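Local coordinates for protein abietadiene synthase, chloroplastic (Abies grandis, PDB 3S9V) that belongs to the terpene synthases, as a largely alpha-helical plastid enzyme of grand fir, with a metal-binding domain of that family, at residues I112-L115 with T116-T120; P156-L159 with K160-K163. All coordinates share one frame; numbering follows the deposited sequence.

Interaction 1: I112-L115 with T116-T120; sequences IITL and TLWRT
The carbonyl oxygen of Ile112 is gripped twice by one residue a turn further on, Thr116. Its OG1 donates to Ile112 O over 2.7 Å, and its backbone N reaches the same oxygen at 3.0 Å from the opposite face of the carbonyl plane. OG1 lies anti to the carbonyl carbon of Thr116 (chi1 -66°), which folds the hydroxyl back along the helix onto the turn before, so that a partly exposed threonine has its polar end satisfied by its own helix. Beside it the helical ladder continues from Leu117 N to Ile113 O, and the side chains of these two run side by side in the same direction, Ile113 CG2 meeting Leu117 CD1 at 4.1 Å. Trp118 N still bonds to Thr114 O, but Trp118 has already left helical geometry, and helix 101-117 ends here in a Schellman motif. Arg119, with positive phi (50°), is its C-prime residue: Thr120 N closes the wide loop on Leu115 O at 3.0 Å with an almost straight N-H (174°), while Arg119 N turns back to Thr116 O. The reversal lays Thr120 across Leu115, with the methyl CG2 4.0 Å from Leu115 CD2, on a side that helices 77-85 and 122-136 help to cover. Trp118 comes obliquely past Thr114, whose CG2 touches the indole at CD1 (3.9 Å). The polar ends of both are bonded to backbone carbonyls earlier in the chain: Trp118 NE1 donates to Ala63 O, and Thr114 OG1 is hydrogen-bonded to Ala60 O and to Ala110 O. Leu117 O lies above one face of the Arg119 guanidinium, offset toward its rim, and NH2 forms a salt bridge with Asp72.

Interaction 2: P156-L159 with K160-K163; sequences PAML and KEAK
This is a local contact between successive turns of one alpha helix, 151-164, in the helical N-terminal part of this terpene synthase, packed between helices 101-117 and 174-187. Backbone bonds from residue i+4 to residue i run through it: Lys160 N to Pro156 O, a weak one from Glu161 N to Ala157 O, Ala162 N to Met158 O at 2.8 Å and nearly straight (177°), and Lys163 N to Leu159 O. Pro156 has no N-H to give to the turn before, and the helix is kinked there. Ala162 sets its CB 3.4 Å from Met158 O, and the same methyl also touches the loop residues Leu167 and Tyr171. Lys160 lays its aliphatic CG 3.4 Å from Pro156 O before its chain bends away. Met158 and Glu161 carry the side-chain contact. Glu161 CG is anti to its own carbonyl carbon (chi1 -60°), which sends the chain back along the helix, CG passing 3.3 Å from Ala157 O. Its carboxylate reaches the root of the Met158 side chain, and OE1 forms a salt bridge with Arg64, while OE2 rests 3.4 Å from Met158 CG.

Interactions 1 and 2 lie on neighbouring helices, 101-117 and 151-164, with centres about 14 Å apart, and they meet directly through Ile113. Its CD1 packs 3.5 Å from Met158 O, the carbonyl that also accepts the bond from Ala162 N, and 4.1 Å from Glu161 CB, so one isoleucine branch lies against the backbone of the second helix. Arg64 joins them a second way: it touches the side chains of Ile113 and Thr114 and forms the salt bridge with Glu161. Leu167, in the loop after helix 151-164, is likewise shared, touching Ile112 and Ala162. The centres of both contacts lie more than 40 Å from the centre of the chain (about 46 and 43 Å).

Interaction 1: I112-L115 with T116-T120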
ATOM      1  N   ILE A 112      25.559 -31.844   6.637  1.00 22.48           N
ATOM      2  CA  ILE A 112      26.732 -32.706   6.750  1.00 23.79           C
ATOM      3  C   ILE A 112      26.927 -33.139   8.197  1.00 21.82           C
ATOM      4  O   ILE A 112      27.257 -34.293   8.478  1.00 19.10           O
ATOM      5  CB  ILE A 112      27.993 -31.970   6.258  1.00 23.50           C
ATOM      6  CG1 ILE A 112      27.989 -31.919   4.731  1.00 26.78           C
ATOM      7  CG2 ILE A 112      29.241 -32.641   6.791  1.00 32.66           C
ATOM      8  CD1 ILE A 112      29.082 -31.048   4.166  1.00 29.83           C
ATOM      9  N   ILE A 113      26.715 -32.212   9.122  1.00 20.57           N
ATOM     10  CA  ILE A 113      26.872 -32.533  10.534  1.00 21.27           C
ATOM     11  C   ILE A 113      25.823 -33.559  10.976  1.00 23.96           C
ATOM     12  O   ILE A 113      26.146 -34.515  11.676  1.00 25.86           O
ATOM     13  CB  ILE A 113      26.782 -31.245  11.385  1.00 19.67           C
ATOM     14  CG1 ILE A 113      28.028 -30.390  11.123  1.00 19.17           C
ATOM     15  CG2 ILE A 113      26.634 -31.578  12.865  1.00 14.89           C
ATOM     16  CD1 ILE A 113      28.022 -29.043  11.824  1.00 17.16           C
ATOM     17  N   THR A 114      24.581 -33.378  10.537  1.00 22.90           N
ATOM     18  CA  THR A 114      23.494 -34.284  10.903  1.00 22.16           C
ATOM     19  C   THR A 114      23.643 -35.687  10.305  1.00 24.40           C
ATOM     20  O   THR A 114      23.390 -36.683  10.984  1.00 24.49           O
ATOM     21  CB  THR A 114      22.127 -33.705  10.481  1.00 19.95           C
ATOM     22  OG1 THR A 114      21.948 -32.423  11.095  1.00 20.65           O
ATOM     23  CG2 THR A 114      20.994 -34.628  10.912  1.00 17.62           C
ATOM     24  N   LEU A 115      24.036 -35.777   9.039  1.00 23.37           N
ATOM     25  CA  LEU A 115      24.218 -37.091   8.435  1.00 24.23           C
ATOM     26  C   LEU A 115      25.408 -37.796   9.105  1.00 25.80           C
ATOM     27  O   LEU A 115      25.386 -39.014   9.319  1.00 26.69           O
ATOM     28  CB  LEU A 115      24.446 -36.967   6.927  1.00 20.74           C
ATOM     29  CG  LEU A 115      23.281 -36.361   6.140  1.00 17.94           C
ATOM     30  CD1 LEU A 115      23.614 -36.368   4.661  1.00 20.52           C
ATOM     31  CD2 LEU A 115      22.013 -37.155   6.401  1.00 22.89           C
ATOM     32  N   THR A 116      26.442 -37.029   9.438  1.00 22.51           N
ATOM     33  CA  THR A 116      27.608 -37.585  10.098  1.00 19.58           C
ATOM     34  C   THR A 116      27.190 -38.143  11.463  1.00 23.41           C
ATOM     35  O   THR A 116      27.613 -39.228  11.856  1.00 24.71           O
ATOM     36  CB  THR A 116      28.712 -36.506  10.312  1.00 18.58           C
ATOM     37  OG1 THR A 116      29.229 -36.082   9.044  1.00 20.34           O
ATOM     38  CG2 THR A 116      29.853 -37.069  11.143  1.00 11.37           C
ATOM     39  N   LEU A 117      26.355 -37.400  12.183  1.00 26.32           N
ATOM     40  CA  LEU A 117      25.906 -37.830  13.501  1.00 28.62           C
ATOM     41  C   LEU A 117      25.089 -39.117  13.419  1.00 31.28           C
ATOM     42  O   LEU A 117      25.081 -39.912  14.353  1.00 32.83           O
ATOM     43  CB  LEU A 117      25.077 -36.726  14.174  1.00 29.91           C
ATOM     44  CG  LEU A 117      25.783 -35.408  14.536  1.00 34.90           C
ATOM     45  CD1 LEU A 117      24.781 -34.444  15.164  1.00 38.46           C
ATOM     46  CD2 LEU A 117      26.927 -35.669  15.507  1.00 28.27           C
ATOM     47  N   TRP A 118      24.398 -39.326  12.307  1.00 29.63           N
ATOM     48  CA  TRP A 118      23.604 -40.539  12.171  1.00 29.51           C
ATOM     49  C   TRP A 118      24.336 -41.621  11.381  1.00 27.52           C
ATOM     50  O   TRP A 118      23.757 -42.652  11.024  1.00 25.39           O
ATOM     51  CB  TRP A 118      22.246 -40.208  11.541  1.00 27.57           C
ATOM     52  CG  TRP A 118      21.363 -39.468  12.499  1.00 26.01           C
ATOM     53  CD1 TRP A 118      20.829 -38.226  12.332  1.00 27.93           C
ATOM     54  CD2 TRP A 118      20.968 -39.903  13.809  1.00 23.72           C
ATOM     55  NE1 TRP A 118      20.131 -37.855  13.456  1.00 24.91           N
ATOM     56  CE2 TRP A 118      20.201 -38.867  14.379  1.00 26.28           C
ATOM     57  CE3 TRP A 118      21.193 -41.070  14.557  1.00 26.41           C
ATOM     58  CZ2 TRP A 118      19.650 -38.959  15.670  1.00 27.76           C
ATOM     59  CZ3 TRP A 118      20.645 -41.164  15.845  1.00 26.68           C
ATOM     60  CH2 TRP A 118      19.884 -40.113  16.384  1.00 27.00           C
ATOM     61  N   ARG A 119      25.616 -41.370  11.120  1.00 24.84           N
ATOM     62  CA  ARG A 119      26.468 -42.310  10.404  1.00 27.79           C
ATOM     63  C   ARG A 119      25.793 -42.776   9.127  1.00 32.50           C
ATOM     64  O   ARG A 119      25.844 -43.954   8.782  1.00 38.28           O
ATOM     65  CB  ARG A 119      26.761 -43.512  11.307  1.00 29.83           C
ATOM     66  CG  ARG A 119      27.130 -43.119  12.735  1.00 37.77           C
ATOM     67  CD  ARG A 119      26.934 -44.280  13.698  1.00 49.83           C
ATOM     68  NE  ARG A 119      26.341 -43.850  14.965  1.00 54.85           N
ATOM     69  CZ  ARG A 119      25.127 -43.319  15.087  1.00 55.18           C
ATOM     70  NH1 ARG A 119      24.362 -43.144  14.019  1.00 59.99           N
ATOM     71  NH2 ARG A 119      24.672 -42.961  16.279  1.00 52.48           N
ATOM     72  N   THR A 120      25.163 -41.848   8.419  1.00 33.92           N
ATOM     73  CA  THR A 120      24.465 -42.202   7.197  1.00 32.48           C
ATOM     74  C   THR A 120      24.782 -41.254   6.035  1.00 33.08           C
ATOM     75  O   THR A 120      25.423 -40.218   6.220  1.00 30.60           O
ATOM     76  CB  THR A 120      22.939 -42.258   7.456  1.00 32.27           C
ATOM     77  OG1 THR A 120      22.272 -42.766   6.296  1.00 37.70           O
ATOM     78  CG2 THR A 120      22.397 -40.877   7.795  1.00 31.54           C
TER

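Interaction 2: P156-L159 with K160-K163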
ATOM      1  N   PRO A 156      29.169 -19.889  12.598  1.00 22.40           N
ATOM      2  CA  PRO A 156      30.421 -20.262  13.269  1.00 22.62           C
ATOM      3  C   PRO A 156      30.214 -21.315  14.356  1.00 23.68           C
ATOM      4  O   PRO A 156      31.096 -22.140  14.616  1.00 24.91           O
ATOM      5  CB  PRO A 156      30.926 -18.938  13.826  1.00 15.72           C
ATOM      6  CG  PRO A 156      30.351 -17.925  12.876  1.00 20.26           C
ATOM      7  CD  PRO A 156      28.949 -18.436  12.673  1.00 20.64           C
ATOM      8  N   ALA A 157      29.043 -21.296  14.979  1.00 23.32           N
ATOM      9  CA  ALA A 157      28.732 -22.263  16.018  1.00 21.43           C
ATOM     10  C   ALA A 157      28.832 -23.678  15.459  1.00 24.23           C
ATOM     11  O   ALA A 157      29.316 -24.579  16.137  1.00 29.20           O
ATOM     12  CB  ALA A 157      27.340 -22.014  16.572  1.00 22.99           C
ATOM     13  N   MET A 158      28.377 -23.876  14.224  1.00 22.89           N
ATOM     14  CA  MET A 158      28.446 -25.194  13.600  1.00 21.29           C
ATOM     15  C   MET A 158      29.868 -25.474  13.114  1.00 25.85           C
ATOM     16  O   MET A 158      30.290 -26.632  13.068  1.00 26.48           O
ATOM     17  CB  MET A 158      27.462 -25.307  12.427  1.00 19.76           C
ATOM     18  CG  MET A 158      25.981 -25.351  12.826  1.00 18.34           C
ATOM     19  SD  MET A 158      24.892 -25.862  11.454  1.00 14.30           S
ATOM     20  CE  MET A 158      25.210 -24.529  10.287  1.00 11.00           C
ATOM     21  N   LEU A 159      30.605 -24.422  12.747  1.00 22.82           N
ATOM     22  CA  LEU A 159      31.992 -24.601  12.308  1.00 23.14           C
ATOM     23  C   LEU A 159      32.760 -25.276  13.438  1.00 24.05           C
ATOM     24  O   LEU A 159      33.560 -26.186  13.204  1.00 23.69           O
ATOM     25  CB  LEU A 159      32.661 -23.256  11.982  1.00 22.22           C
ATOM     26  CG  LEU A 159      32.441 -22.671  10.582  1.00 25.35           C
ATOM     27  CD1 LEU A 159      33.174 -21.340  10.448  1.00 21.01           C
ATOM     28  CD2 LEU A 159      32.936 -23.655   9.540  1.00 18.42           C
ATOM     29  N   LYS A 160      32.510 -24.822  14.666  1.00 24.48           N
ATOM     30  CA  LYS A 160      33.162 -25.386  15.845  1.00 26.45           C
ATOM     31  C   LYS A 160      32.719 -26.828  16.075  1.00 28.87           C
ATOM     32  O   LYS A 160      33.527 -27.669  16.467  1.00 31.44           O
ATOM     33  CB  LYS A 160      32.858 -24.530  17.081  1.00 21.56           C
ATOM     34  CG  LYS A 160      33.376 -23.105  16.949  1.00 27.79           C
ATOM     35  CD  LYS A 160      32.980 -22.214  18.117  1.00 33.54           C
ATOM     36  CE  LYS A 160      33.701 -22.599  19.390  1.00 39.04           C
ATOM     37  NZ  LYS A 160      33.455 -21.606  20.472  1.00 50.70           N
ATOM     38  N   GLU A 161      31.443 -27.122  15.821  1.00 28.70           N
ATOM     39  CA  GLU A 161      30.947 -28.486  15.996  1.00 28.65           C
ATOM     40  C   GLU A 161      31.707 -29.375  15.025  1.00 28.81           C
ATOM     41  O   GLU A 161      32.266 -30.399  15.404  1.00 32.49           O
ATOM     42  CB  GLU A 161      29.455 -28.608  15.661  1.00 30.34           C
ATOM     43  CG  GLU A 161      28.480 -27.766  16.477  1.00 40.72           C
ATOM     44  CD  GLU A 161      27.029 -28.195  16.235  1.00 42.07           C
ATOM     45  OE1 GLU A 161      26.623 -29.245  16.785  1.00 35.37           O
ATOM     46  OE2 GLU A 161      26.305 -27.497  15.486  1.00 35.07           O
ATOM     47  N   ALA A 162      31.702 -28.966  13.760  1.00 26.10           N
ATOM     48  CA  ALA A 162      32.363 -29.696  12.688  1.00 25.00           C
ATOM     49  C   ALA A 162      33.815 -30.009  13.028  1.00 25.54           C
ATOM     50  O   ALA A 162      34.281 -31.125  12.808  1.00 26.25           O
ATOM     51  CB  ALA A 162      32.282 -28.884  11.376  1.00 22.09           C
ATOM     52  N   LYS A 163      34.527 -29.017  13.555  1.00 27.18           N
ATOM     53  CA  LYS A 163      35.920 -29.198  13.926  1.00 32.51           C
ATOM     54  C   LYS A 163      36.036 -30.308  14.975  1.00 35.78           C
ATOM     55  O   LYS A 163      36.867 -31.207  14.839  1.00 35.77           O
ATOM     56  CB  LYS A 163      36.497 -27.883  14.465  1.00 35.60           C
ATOM     57  CG  LYS A 163      38.010 -27.886  14.623  1.00 43.18           C
ATOM     58  CD  LYS A 163      38.549 -26.479  14.853  1.00 54.76           C
ATOM     59  CE  LYS A 163      40.079 -26.473  14.871  1.00 64.69           C
ATOM     60  NZ  LYS A 163      40.667 -25.104  15.015  1.00 62.04           N
TER